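Local structure of peptidase M16 inactive domain family protein (Pseudomonas fluorescens, 3GWB) at residues Ala320-Phe334 / Met413-Pro426. The protein belongs to the peptidase M16 family as an inactive-domain member, and may have hydrolase and metal-binding activity, though its own function remains to be established. Sequence-based numbering, arbitrary orientation.
Sequences AEMSEGTLKLVQDVF and MVIVSAGPTVAQKP
Lys425 N donates to Glu321 O in a nearly straight bond (3.1 Å, 166° at the hydrogen), with the donor tilted modestly from the carbonyl plane. Gln424 CA adds a longer C-H...O contact to the same Glu321 O, so the tail is joined by its backbone to the residues just before helix 323-340. The side chains of Glu321 and Lys425 run alongside each other, pointing the same way, and Glu321 OE2 makes a salt bridge with Lys425 NZ at 2.9 Å, although the place of OE2 is less sure. Met322, a selenomethionine, starts away from the tail, but bends at chi2 and chi3 bring CE back to Pro426 CD at 3.6 Å. Deeper in, Ala320 CB touches both Pro420 CG and Val422 CG2, each at 3.6 Å. Glu324 and Gln424 cross at about a right angle; their closest approach is too tight in the model to interpret, but Glu324 CB still lies 3.8 Å from Gln424 CG. An alanine here would keep only that CB and is likely to cost the exposed Gln424 side chain much of the surface it lies across. Along the helix, Leu327 CD1 meets Ile415 CG2 at 4.0 Å. Farther on, Phe334, with CG anti to its N (chi1 179°), holds one ring face under Met413 CE, a CH-pi contact 4.2 Å from the centroid and 17° off the normal. Ser323 OG bonds to Ala320 O; Met322 O accepts from both Thr326 N and Thr326 OG1, the hydroxyl above the carbonyl plane. The helix, within the Peptidase M16 inactive domain family region, runs back over one face of its mixed sheet, where strand 414-419 hydrogen-bonds to 239-244 and 249-257; on the other face, Val414 and Val416 meet helix 147-160.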
loop_
_atom_site.group_PDB
_atom_site.type_symbol
_atom_site.label_atom_id
_atom_site.label_comp_id
_atom_site.label_asym_id
_atom_site.label_seq_id
_atom_site.Cartn_x
_atom_site.Cartn_y
_atom_site.Cartn_z
ATOM N N ALA A 320 2.535 26.736 -7.844
ATOM C CA ALA A 320 1.365 27.554 -8.146
ATOM C C ALA A 320 1.658 28.699 -9.113
ATOM O O ALA A 320 0.868 28.979 -10.017
ATOM C CB ALA A 320 0.774 28.106 -6.851
ATOM N N GLU A 321 2.795 29.356 -8.920
ATOM C CA GLU A 321 3.182 30.479 -9.763
ATOM C C GLU A 321 3.590 30.072 -11.175
ATOM O O GLU A 321 3.761 30.927 -12.042
ATOM C CB GLU A 321 4.324 31.259 -9.106
ATOM C CG GLU A 321 5.449 30.380 -8.593
ATOM C CD GLU A 321 6.675 31.176 -8.189
ATOM O OE1 GLU A 321 6.517 32.203 -7.493
ATOM O OE2 GLU A 321 7.799 30.769 -8.563
HETATM N N MSE A 322 3.746 28.773 -11.409
HETATM C CA MSE A 322 4.132 28.293 -12.734
HETATM C C MSE A 322 3.000 27.542 -13.444
HETATM O O MSE A 322 3.135 27.168 -14.607
HETATM C CB MSE A 322 5.351 27.368 -12.622
HETATM C CG MSE A 322 6.589 28.014 -12.010
HETATM SE SE MSE A 322 7.355 29.289 -13.053
HETATM C CE MSE A 322 6.563 30.733 -12.448
ATOM N N SER A 323 1.888 27.339 -12.741
ATOM C CA SER A 323 0.743 26.595 -13.267
ATOM C C SER A 323 0.150 27.137 -14.560
ATOM O O SER A 323 -0.152 26.381 -15.483
ATOM C CB SER A 323 -0.357 26.524 -12.212
ATOM O OG SER A 323 -0.878 27.813 -11.941
ATOM N N GLU A 324 -0.037 28.449 -14.612
ATOM C CA GLU A 324 -0.610 29.085 -15.787
ATOM C C GLU A 324 0.229 28.792 -17.041
ATOM O O GLU A 324 -0.305 28.428 -18.093
ATOM C CB GLU A 324 -0.708 30.594 -15.539
ATOM C CG GLU A 324 -1.172 30.947 -14.110
ATOM C CD GLU A 324 -0.015 31.109 -13.102
ATOM O OE1 GLU A 324 0.977 30.363 -13.183
ATOM O OE2 GLU A 324 -0.110 31.983 -12.214
ATOM N N GLY A 325 1.545 28.935 -16.918
ATOM C CA GLY A 325 2.417 28.686 -18.050
ATOM C C GLY A 325 2.623 27.210 -18.344
ATOM O O GLY A 325 2.724 26.808 -19.503
ATOM N N THR A 326 2.685 26.399 -17.295
ATOM C CA THR A 326 2.890 24.968 -17.457
ATOM C C THR A 326 1.714 24.312 -18.176
ATOM O O THR A 326 1.906 23.406 -18.988
ATOM C CB THR A 326 3.109 24.285 -16.092
ATOM O OG1 THR A 326 4.199 24.925 -15.415
ATOM C CG2 THR A 326 3.455 22.812 -16.278
ATOM N N LEU A 327 0.502 24.768 -17.882
ATOM C CA LEU A 327 -0.689 24.218 -18.517
ATOM C C LEU A 327 -0.676 24.485 -20.020
ATOM O O LEU A 327 -1.078 23.634 -20.811
ATOM C CB LEU A 327 -1.957 24.819 -17.900
ATOM C CG LEU A 327 -3.284 24.387 -18.541
ATOM C CD1 LEU A 327 -3.482 22.890 -18.379
ATOM C CD2 LEU A 327 -4.438 25.144 -17.897
ATOM N N LYS A 328 -0.225 25.678 -20.407
ATOM C CA LYS A 328 -0.151 26.046 -21.815
ATOM C C LYS A 328 0.868 25.153 -22.499
ATOM O O LYS A 328 0.638 24.677 -23.607
ATOM C CB LYS A 328 0.290 27.502 -21.976
ATOM C CG LYS A 328 -0.586 28.517 -21.269
ATOM C CD LYS A 328 -1.969 28.605 -21.884
ATOM C CE LYS A 328 -2.803 29.687 -21.202
ATOM N NZ LYS A 328 -2.140 31.019 -21.252
ATOM N N LEU A 329 2.001 24.947 -21.830
ATOM C CA LEU A 329 3.075 24.113 -22.359
ATOM C C LEU A 329 2.588 22.692 -22.619
ATOM O O LEU A 329 2.788 22.154 -23.704
ATOM C CB LEU A 329 4.262 24.079 -21.382
ATOM C CG LEU A 329 5.404 23.089 -21.659
ATOM C CD1 LEU A 329 6.085 23.436 -22.976
ATOM C CD2 LEU A 329 6.409 23.117 -20.509
ATOM N N VAL A 330 1.953 22.089 -21.619
ATOM C CA VAL A 330 1.449 20.726 -21.760
ATOM C C VAL A 330 0.493 20.642 -22.943
ATOM O O VAL A 330 0.563 19.710 -23.745
ATOM C CB VAL A 330 0.717 20.264 -20.480
ATOM C CG1 VAL A 330 -0.006 18.951 -20.729
ATOM C CG2 VAL A 330 1.720 20.085 -19.356
ATOM N N GLN A 331 -0.406 21.615 -23.048
ATOM C CA GLN A 331 -1.359 21.633 -24.153
ATOM C C GLN A 331 -0.636 21.728 -25.497
ATOM O O GLN A 331 -0.995 21.033 -26.443
ATOM C CB GLN A 331 -2.333 22.805 -24.004
ATOM C CG GLN A 331 -3.305 22.648 -22.848
ATOM C CD GLN A 331 -4.275 23.811 -22.737
ATOM O OE1 GLN A 331 -3.869 24.951 -22.504
ATOM N NE2 GLN A 331 -5.564 23.528 -22.903
ATOM N N ASP A 332 0.382 22.583 -25.576
ATOM C CA ASP A 332 1.145 22.747 -26.812
ATOM C C ASP A 332 1.878 21.456 -27.137
ATOM O O ASP A 332 1.920 21.036 -28.290
ATOM C CB ASP A 332 2.171 23.882 -26.689
ATOM C CG ASP A 332 1.529 25.224 -26.395
ATOM O OD1 ASP A 332 0.542 25.577 -27.077
ATOM O OD2 ASP A 332 2.022 25.933 -25.488
ATOM N N VAL A 333 2.471 20.836 -26.121
ATOM C CA VAL A 333 3.179 19.580 -26.321
ATOM C C VAL A 333 2.202 18.526 -26.826
ATOM O O VAL A 333 2.535 17.714 -27.690
ATOM C CB VAL A 333 3.807 19.078 -25.010
ATOM C CG1 VAL A 333 4.310 17.657 -25.186
ATOM C CG2 VAL A 333 4.946 19.999 -24.598
ATOM N N PHE A 334 0.996 18.534 -26.276
ATOM C CA PHE A 334 -0.025 17.576 -26.679
ATOM C C PHE A 334 -0.447 17.835 -28.123
ATOM O O PHE A 334 -0.538 16.909 -28.931
ATOM C CB PHE A 334 -1.244 17.692 -25.767
ATOM C CG PHE A 334 -2.354 16.755 -26.122
ATOM C CD1 PHE A 334 -2.161 15.383 -26.062
ATOM C CD2 PHE A 334 -3.600 17.242 -26.504
ATOM C CE1 PHE A 334 -3.189 14.501 -26.378
ATOM C CE2 PHE A 334 -4.639 16.368 -26.824
ATOM C CZ PHE A 334 -4.431 14.995 -26.759
HETATM N N MSE A 413 -10.624 18.693 -24.977
HETATM C CA MSE A 413 -10.107 18.579 -23.616
HETATM C C MSE A 413 -10.894 19.329 -22.555
HETATM O O MSE A 413 -11.316 20.474 -22.748
HETATM C CB MSE A 413 -8.639 19.017 -23.558
HETATM C CG MSE A 413 -7.649 17.934 -23.978
HETATM SE SE MSE A 413 -7.466 16.591 -22.768
HETATM C CE MSE A 413 -5.717 16.232 -22.942
ATOM N N VAL A 414 -11.099 18.640 -21.438
ATOM C CA VAL A 414 -11.787 19.186 -20.278
ATOM C C VAL A 414 -10.659 19.361 -19.277
ATOM O O VAL A 414 -9.937 18.408 -18.968
ATOM C CB VAL A 414 -12.816 18.193 -19.715
ATOM C CG1 VAL A 414 -13.463 18.768 -18.460
ATOM C CG2 VAL A 414 -13.865 17.891 -20.766
ATOM N N ILE A 415 -10.492 20.577 -18.779
ATOM C CA ILE A 415 -9.415 20.845 -17.849
ATOM C C ILE A 415 -9.891 21.265 -16.466
ATOM O O ILE A 415 -10.813 22.063 -16.321
ATOM C CB ILE A 415 -8.500 21.922 -18.423
ATOM C CG1 ILE A 415 -8.060 21.503 -19.828
ATOM C CG2 ILE A 415 -7.297 22.129 -17.517
ATOM C CD1 ILE A 415 -7.391 22.603 -20.606
ATOM N N VAL A 416 -9.247 20.709 -15.448
ATOM C CA VAL A 416 -9.587 21.024 -14.075
ATOM C C VAL A 416 -8.319 21.159 -13.254
ATOM O O VAL A 416 -7.501 20.237 -13.198
ATOM C CB VAL A 416 -10.472 19.926 -13.447
ATOM C CG1 VAL A 416 -10.783 20.275 -12.000
ATOM C CG2 VAL A 416 -11.754 19.770 -14.248
ATOM N N SER A 417 -8.156 22.316 -12.627
ATOM C CA SER A 417 -6.997 22.576 -11.790
ATOM C C SER A 417 -7.450 22.861 -10.364
ATOM O O SER A 417 -8.546 23.372 -10.141
ATOM C CB SER A 417 -6.214 23.774 -12.325
ATOM O OG SER A 417 -7.037 24.923 -12.386
ATOM N N ALA A 418 -6.607 22.511 -9.403
ATOM C CA ALA A 418 -6.909 22.749 -7.999
ATOM C C ALA A 418 -5.663 23.351 -7.382
ATOM O O ALA A 418 -4.594 22.734 -7.379
ATOM C CB ALA A 418 -7.267 21.441 -7.297
ATOM N N GLY A 419 -5.804 24.565 -6.870
ATOM C CA GLY A 419 -4.684 25.247 -6.259
ATOM C C GLY A 419 -5.080 26.671 -5.930
ATOM O O GLY A 419 -6.245 27.034 -6.081
ATOM N N PRO A 420 -4.136 27.504 -5.478
ATOM C CA PRO A 420 -4.422 28.899 -5.133
ATOM C C PRO A 420 -4.341 29.805 -6.353
ATOM O O PRO A 420 -3.672 29.472 -7.336
ATOM C CB PRO A 420 -3.323 29.222 -4.139
ATOM C CG PRO A 420 -2.158 28.507 -4.755
ATOM C CD PRO A 420 -2.748 27.158 -5.128
ATOM N N THR A 421 -5.011 30.952 -6.284
ATOM C CA THR A 421 -4.970 31.914 -7.380
ATOM C C THR A 421 -3.854 32.888 -7.039
ATOM O O THR A 421 -4.014 33.738 -6.170
ATOM C CB THR A 421 -6.303 32.671 -7.515
ATOM O OG1 THR A 421 -7.328 31.745 -7.894
ATOM C CG2 THR A 421 -6.201 33.754 -8.581
ATOM N N VAL A 422 -2.718 32.747 -7.716
ATOM C CA VAL A 422 -1.560 33.597 -7.449
ATOM C C VAL A 422 -0.933 34.201 -8.699
ATOM O O VAL A 422 -1.151 33.720 -9.812
ATOM C CB VAL A 422 -0.467 32.800 -6.708
ATOM C CG1 VAL A 422 -0.963 32.379 -5.337
ATOM C CG2 VAL A 422 -0.088 31.571 -7.517
ATOM N N ALA A 423 -0.142 35.252 -8.501
ATOM C CA ALA A 423 0.538 35.933 -9.598
ATOM C C ALA A 423 1.496 34.980 -10.310
ATOM O O ALA A 423 2.255 34.251 -9.667
ATOM C CB ALA A 423 1.297 37.142 -9.065
ATOM N N GLN A 424 1.459 34.999 -11.639
ATOM C CA GLN A 424 2.305 34.143 -12.470
ATOM C C GLN A 424 3.725 34.699 -12.546
ATOM O O GLN A 424 3.911 35.874 -12.832
ATOM C CB GLN A 424 1.721 34.054 -13.882
ATOM C CG GLN A 424 0.197 33.973 -13.938
ATOM C CD GLN A 424 -0.492 35.326 -13.815
ATOM O OE1 GLN A 424 -0.117 36.159 -12.988
ATOM N NE2 GLN A 424 -1.520 35.542 -14.634
ATOM N N LYS A 425 4.727 33.857 -12.312
ATOM C CA LYS A 425 6.114 34.320 -12.351
ATOM C C LYS A 425 6.913 34.010 -13.628
ATOM O O LYS A 425 8.139 34.157 -13.643
ATOM C CB LYS A 425 6.889 33.779 -11.141
ATOM C CG LYS A 425 8.209 34.508 -10.890
ATOM C CD LYS A 425 9.290 33.594 -10.312
ATOM C CE LYS A 425 9.082 33.302 -8.835
ATOM N NZ LYS A 425 10.154 32.407 -8.299
ATOM N N PRO A 426 6.248 33.570 -14.712
ATOM C CA PRO A 426 7.048 33.290 -15.912
ATOM C C PRO A 426 7.647 34.550 -16.531
ATOM O O PRO A 426 7.552 35.618 -15.892
ATOM C CB PRO A 426 6.050 32.608 -16.841
ATOM C CG PRO A 426 5.164 31.888 -15.878
ATOM C CD PRO A 426 4.918 32.948 -14.830
#